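GENE 22 product (Bacillus phage spp1, PDB 2XC8) is a viral protein of unestablished function whose fold resembles a domain of the receptor-binding protein of lactococcal phage p2. Local coordinates at residues L13-K18 and F39-V44; G29-G34 and L94-V99. All coordinates share one frame; numbering follows the deposited sequence.

How the contacts relate
From the N terminus the chain first lays down strand 2-8 at an edge of the five-stranded sheet, then enters the small antiparallel sheet and passes L13-K18, turns back through strand 23-33, which carries G29-G34, and turns again into strand 37-47, which carries F39-V44. Contact 1 closes the short loop from 18 to 39, within this sheet. Contact 2 closes a much longer one, from 34 to 94, ending on strand 93-103. Because the segments alternate along the chain, the two closures cross. Their centres lie about 8 Å apart, and G29-G34 touches both segments of contact 1. One contact thus packs the small sheet within itself; the other joins it to the larger sheet.

Contact 1 (L13-K18 and F39-V44); sequences LTSEIK and FPVEEV
L13 and V41 meet as methyl on methyl: CD1 of L13 sits 3.7 Å from CG2 of V41 and 4.1 Å from its CG1, so a single leucine branch covers both arms of the valine. The two side chains cross at about a right angle. S15 adds a looser touch at one end, its OG 4.2 Å from V41 CG1. No hydrogen bond links the two segments; what joins them is a small, buried apolar patch.

Torsions set up the meeting. The CB of L13 does not aim straight at V41, but with CG opposite the backbone N (chi1 -176°) the branched end is carried across to it. V41 already points at the other segment, and its CG2, opposite the carbonyl carbon, is the arm nearest L13 CD1. The hydroxyl of S15 is satisfied by a hydrogen bond with the backbone O of S27, so toward V41 it offers only a loose van der Waals touch.

Behind these residues stands strand 23-33. On one flank its G29 gives O to the N-H of V41, and this glycine has no side chain to keep the flanking residues apart. On the flank of 13-18, S15 OG packs on the CA of G29, T14 OG1 accepts the N-H of E30, and L13 CD1 lies against E30 O. The middle strand thereby fixes the spacing of its two neighbours.

Seen within the fold, this is packing across one strand of an antiparallel sheet. W73 of strand 71-79 lies against both L13 and V41, and its NE1 donates to E42 O. Strands 56-64 and 93-103 add L62 against V41 and M96 against L13.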
loop_
_atom_site.group_PDB
_atom_site.type_symbol
_atom_site.label_atom_id
_atom_site.label_comp_id
_atom_site.label_asym_id
_atom_site.label_seq_id
_atom_site.Cartn_x
_atom_site.Cartn_y
_atom_site.Cartn_z
ATOM N N LEU B 13 -10.492 -6.263 5.264
ATOM C CA LEU B 13 -11.035 -5.452 4.182
ATOM C C LEU B 13 -10.196 -5.608 2.914
ATOM O O LEU B 13 -8.976 -5.428 2.941
ATOM C CB LEU B 13 -11.093 -3.983 4.620
ATOM C CG LEU B 13 -11.711 -2.927 3.700
ATOM C CD1 LEU B 13 -13.208 -3.140 3.523
ATOM C CD2 LEU B 13 -11.432 -1.530 4.237
ATOM N N THR B 14 -10.860 -5.944 1.809
ATOM C CA THR B 14 -10.184 -6.169 0.528
ATOM C C THR B 14 -10.039 -4.883 -0.289
ATOM O O THR B 14 -9.448 -4.891 -1.375
ATOM C CB THR B 14 -10.897 -7.249 -0.321
ATOM O OG1 THR B 14 -12.251 -6.852 -0.572
ATOM C CG2 THR B 14 -10.885 -8.598 0.394
ATOM N N SER B 15 -10.580 -3.787 0.240
ATOM C CA SER B 15 -10.444 -2.467 -0.368
ATOM C C SER B 15 -8.983 -2.044 -0.451
ATOM O O SER B 15 -8.231 -2.153 0.520
ATOM C CB SER B 15 -11.226 -1.420 0.426
ATOM O OG SER B 15 -12.622 -1.660 0.367
ATOM N N GLU B 16 -8.570 -1.627 -1.602
ATOM C CA GLU B 16 -7.285 -1.049 -1.807
ATOM C C GLU B 16 -7.251 0.341 -1.194
ATOM O O GLU B 16 -8.066 1.140 -1.494
ATOM C CB GLU B 16 -7.100 -0.932 -3.290
ATOM C CG GLU B 16 -5.748 -0.866 -3.770
ATOM C CD GLU B 16 -5.709 -0.891 -5.278
ATOM O OE1 GLU B 16 -5.628 0.174 -5.847
ATOM O OE2 GLU B 16 -5.753 -1.959 -5.902
ATOM N N ILE B 17 -6.306 0.584 -0.316
ATOM C CA ILE B 17 -6.130 1.896 0.316
ATOM C C ILE B 17 -4.749 2.456 -0.019
ATOM O O ILE B 17 -3.730 1.827 0.277
ATOM C CB ILE B 17 -6.323 1.846 1.858
ATOM C CG1 ILE B 17 -7.623 1.121 2.225
ATOM C CG2 ILE B 17 -6.308 3.261 2.444
ATOM C CD1 ILE B 17 -7.689 0.631 3.665
ATOM N N LYS B 18 -4.736 3.623 -0.620
ATOM C CA LYS B 18 -3.496 4.278 -1.008
ATOM C C LYS B 18 -3.382 5.796 -0.856
ATOM O O LYS B 18 -4.335 6.520 -0.965
ATOM C CB LYS B 18 -3.079 3.865 -2.426
ATOM C CG LYS B 18 -3.879 4.459 -3.499
ATOM C CD LYS B 18 -3.279 4.171 -4.786
ATOM C CE LYS B 18 -4.063 3.164 -5.516
ATOM N NZ LYS B 18 -4.414 3.648 -6.860
ATOM N N PHE B 39 -19.552 -8.290 3.507
ATOM C CA PHE B 39 -20.391 -7.102 3.363
ATOM C C PHE B 39 -19.773 -6.150 2.334
ATOM O O PHE B 39 -18.550 -5.985 2.312
ATOM C CB PHE B 39 -20.519 -6.383 4.714
ATOM C CG PHE B 39 -20.903 -7.286 5.862
ATOM C CD1 PHE B 39 -22.240 -7.491 6.183
ATOM C CD2 PHE B 39 -19.925 -7.918 6.630
ATOM C CE1 PHE B 39 -22.601 -8.319 7.244
ATOM C CE2 PHE B 39 -20.278 -8.752 7.692
ATOM C CZ PHE B 39 -21.619 -8.950 7.999
ATOM N N PRO B 40 -20.607 -5.519 1.479
ATOM C CA PRO B 40 -20.055 -4.584 0.495
ATOM C C PRO B 40 -19.620 -3.256 1.119
ATOM O O PRO B 40 -20.319 -2.712 1.978
ATOM C CB PRO B 40 -21.217 -4.369 -0.481
ATOM C CG PRO B 40 -22.439 -4.635 0.320
ATOM C CD PRO B 40 -22.069 -5.674 1.340
ATOM N N VAL B 41 -18.465 -2.756 0.687
ATOM C CA VAL B 41 -17.932 -1.485 1.172
ATOM C C VAL B 41 -17.713 -0.538 -0.006
ATOM O O VAL B 41 -17.002 -0.869 -0.959
ATOM C CB VAL B 41 -16.619 -1.677 1.977
ATOM C CG1 VAL B 41 -16.033 -0.336 2.395
ATOM C CG2 VAL B 41 -16.864 -2.545 3.204
ATOM N N GLU B 42 -18.322 0.622 0.068
ATOM C CA GLU B 42 -18.196 1.632 -0.965
ATOM C C GLU B 42 -16.850 2.355 -1.001
ATOM O O GLU B 42 -16.142 2.448 -0.030
ATOM C CB GLU B 42 -19.374 2.607 -0.920
ATOM C CG GLU B 42 -19.364 3.552 0.275
ATOM C CD GLU B 42 -20.704 4.208 0.603
ATOM O OE1 GLU B 42 -21.110 5.085 -0.155
ATOM O OE2 GLU B 42 -21.334 3.867 1.612
ATOM N N GLU B 43 -16.461 2.800 -2.162
ATOM C CA GLU B 43 -15.298 3.610 -2.301
ATOM C C GLU B 43 -15.396 4.894 -1.452
ATOM O O GLU B 43 -16.437 5.334 -1.120
ATOM C CB GLU B 43 -15.006 3.833 -3.792
ATOM C CG GLU B 43 -15.526 5.096 -4.385
ATOM C CD GLU B 43 -15.358 5.244 -5.906
ATOM O OE1 GLU B 43 -15.224 4.280 -6.647
ATOM O OE2 GLU B 43 -15.372 6.379 -6.380
ATOM N N VAL B 44 -14.274 5.453 -1.074
ATOM C CA VAL B 44 -14.206 6.693 -0.338
ATOM C C VAL B 44 -12.874 7.337 -0.563
ATOM O O VAL B 44 -11.888 6.693 -0.653
ATOM C CB VAL B 44 -14.465 6.509 1.188
ATOM C CG1 VAL B 44 -13.356 5.803 1.862
ATOM C CG2 VAL B 44 -14.720 7.790 1.837
#

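Contact 2 (G29-G34 and L94-V99); sequences GELHKG and LIMYPV
L31 O receives the N-H of F39 in a probable hydrogen bond, and the return bond runs from L31 N to F39 O. Held at both backbone atoms by strand 37-47, L31 turns its side chain toward I95 and M96 of the facing strand, and the contact with these two is wholly apolar.

The leucine fork does the work. CD1 of L31 lies 3.8 Å from I95 CG2, and CD2 is nearly as close to the same methyl at 3.9 Å, so I95 CG2 rests against both prongs. I95 CG1 follows at 4.2 Å from L31 CD2. With chi1 at -177°, the leucine CG stands opposite its own N and the fork is directed to the facing strand, meeting the isoleucine at a slant.

M96, a selenomethionine in this model, comes in alongside from the reverse direction and touches with its terminal methyl, CE to L31 CD1 at 3.8 Å. Its CG is wedged between backbone N and carbonyl carbon (chi1 60°), and a bend about the bond from CG to the selenium, chi3 60°, sets CE against the leucine. Two consecutive strand residues can both point toward L31 because I95 and M96 form a classic beta bulge opposite L62 of strand 56-64.

The CA atoms of L31 and I95 stand 9.3 Å apart, too far for strand pairing and suited to side chains packed between two sheets. W11 of strand 11-13 closes over L31 and I95, and L13 backs M96. M64 of strand 56-64 also touches L31, while on the other face of strand 23-33 the ring of H32 stacks with Y12 of strand 11-13.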
loop_
_atom_site.group_PDB
_atom_site.type_symbol
_atom_site.label_atom_id
_atom_site.label_comp_id
_atom_site.label_asym_id
_atom_site.label_seq_id
_atom_site.Cartn_x
_atom_site.Cartn_y
_atom_site.Cartn_z
ATOM N N GLY B 29 -14.683 -2.286 -2.060
ATOM C CA GLY B 29 -14.227 -3.610 -1.662
ATOM C C GLY B 29 -15.214 -4.377 -0.812
ATOM O O GLY B 29 -16.422 -4.129 -0.859
ATOM N N GLU B 30 -14.684 -5.315 -0.034
ATOM C CA GLU B 30 -15.502 -6.201 0.782
ATOM C C GLU B 30 -14.949 -6.334 2.192
ATOM O O GLU B 30 -13.751 -6.563 2.384
ATOM C CB GLU B 30 -15.593 -7.588 0.142
ATOM C CG GLU B 30 -16.386 -7.642 -1.154
ATOM C CD GLU B 30 -16.341 -9.010 -1.809
ATOM O OE1 GLU B 30 -17.417 -9.529 -2.170
ATOM O OE2 GLU B 30 -15.233 -9.569 -1.962
ATOM N N LEU B 31 -15.833 -6.184 3.172
ATOM C CA LEU B 31 -15.496 -6.449 4.561
ATOM C C LEU B 31 -15.861 -7.893 4.882
ATOM O O LEU B 31 -17.009 -8.304 4.703
ATOM C CB LEU B 31 -16.237 -5.483 5.491
ATOM C CG LEU B 31 -15.967 -5.558 6.999
ATOM C CD1 LEU B 31 -14.538 -5.148 7.334
ATOM C CD2 LEU B 31 -16.960 -4.690 7.755
ATOM N N HIS B 32 -14.877 -8.656 5.347
ATOM C CA HIS B 32 -15.077 -10.061 5.684
ATOM C C HIS B 32 -14.990 -10.367 7.173
ATOM O O HIS B 32 -14.112 -9.860 7.873
ATOM C CB HIS B 32 -14.009 -10.936 5.031
ATOM C CG HIS B 32 -14.086 -10.994 3.538
ATOM N ND1 HIS B 32 -14.472 -12.128 2.857
ATOM C CD2 HIS B 32 -13.797 -10.067 2.592
ATOM C CE1 HIS B 32 -14.431 -11.895 1.557
ATOM N NE2 HIS B 32 -14.025 -10.652 1.370
ATOM N N LYS B 33 -15.910 -11.208 7.639
ATOM C CA LYS B 33 -15.919 -11.648 9.027
ATOM C C LYS B 33 -15.478 -13.110 8.944
ATOM O O LYS B 33 -16.309 -14.025 8.922
ATOM C CB LYS B 33 -17.305 -11.521 9.673
ATOM C CG LYS B 33 -17.386 -11.980 11.127
ATOM C CD LYS B 33 -18.831 -12.035 11.603
ATOM C CE LYS B 33 -18.926 -12.521 13.040
ATOM N NZ LYS B 33 -20.341 -12.658 13.488
ATOM N N GLY B 34 -14.164 -13.315 8.878
ATOM C CA GLY B 34 -13.585 -14.643 8.668
ATOM C C GLY B 34 -14.048 -15.233 7.350
ATOM O O GLY B 34 -13.892 -14.611 6.296
ATOM N N LEU B 94 -18.021 -0.024 15.552
ATOM C CA LEU B 94 -16.800 0.337 14.898
ATOM C C LEU B 94 -16.011 -0.905 14.578
ATOM O O LEU B 94 -15.745 -1.716 15.406
ATOM C CB LEU B 94 -15.982 1.331 15.700
ATOM C CG LEU B 94 -14.611 1.756 15.201
ATOM C CD1 LEU B 94 -14.616 2.704 14.082
ATOM C CD2 LEU B 94 -13.911 2.347 16.317
ATOM N N ILE B 95 -15.669 -1.024 13.321
ATOM C CA ILE B 95 -15.042 -2.196 12.805
ATOM C C ILE B 95 -13.566 -1.968 12.724
ATOM O O ILE B 95 -12.839 -2.728 13.247
ATOM C CB ILE B 95 -15.630 -2.594 11.433
ATOM C CG1 ILE B 95 -17.126 -2.887 11.521
ATOM C CG2 ILE B 95 -14.918 -3.734 10.881
ATOM C CD1 ILE B 95 -17.530 -3.995 12.423
HETATM N N MSE B 96 -13.138 -0.906 12.073
HETATM C CA MSE B 96 -11.733 -0.596 11.959
HETATM C C MSE B 96 -11.322 0.854 11.710
HETATM O O MSE B 96 -12.087 1.635 11.231
HETATM C CB MSE B 96 -11.071 -1.455 10.897
HETATM C CG MSE B 96 -11.630 -1.298 9.537
HETATM SE SE MSE B 96 -10.912 -2.341 8.160
HETATM C CE MSE B 96 -11.249 -4.035 8.799
ATOM N N TYR B 97 -10.098 1.186 12.091
ATOM C CA TYR B 97 -9.557 2.517 11.839
ATOM C C TYR B 97 -8.453 2.376 10.812
ATOM O O TYR B 97 -7.311 2.365 11.171
ATOM C CB TYR B 97 -8.923 3.267 13.025
ATOM C CG TYR B 97 -9.537 3.139 14.367
ATOM C CD1 TYR B 97 -9.298 2.031 15.143
ATOM C CD2 TYR B 97 -10.280 4.166 14.910
ATOM C CE1 TYR B 97 -9.844 1.905 16.373
ATOM C CE2 TYR B 97 -10.817 4.066 16.148
ATOM C CZ TYR B 97 -10.600 2.930 16.885
ATOM O OH TYR B 97 -11.126 2.769 18.133
ATOM N N PRO B 98 -8.776 2.286 9.541
ATOM C CA PRO B 98 -7.680 1.959 8.614
ATOM C C PRO B 98 -6.733 3.112 8.237
ATOM O O PRO B 98 -5.644 2.851 7.725
ATOM C CB PRO B 98 -8.414 1.433 7.373
ATOM C CG PRO B 98 -9.746 2.087 7.415
ATOM C CD PRO B 98 -10.090 2.294 8.867
ATOM N N VAL B 99 -7.134 4.360 8.482
ATOM C CA VAL B 99 -6.286 5.518 8.156
ATOM C C VAL B 99 -6.192 6.507 9.324
ATOM O O VAL B 99 -7.211 6.928 9.877
ATOM C CB VAL B 99 -6.759 6.258 6.864
ATOM C CG1 VAL B 99 -5.823 7.415 6.518
ATOM C CG2 VAL B 99 -6.857 5.298 5.682
#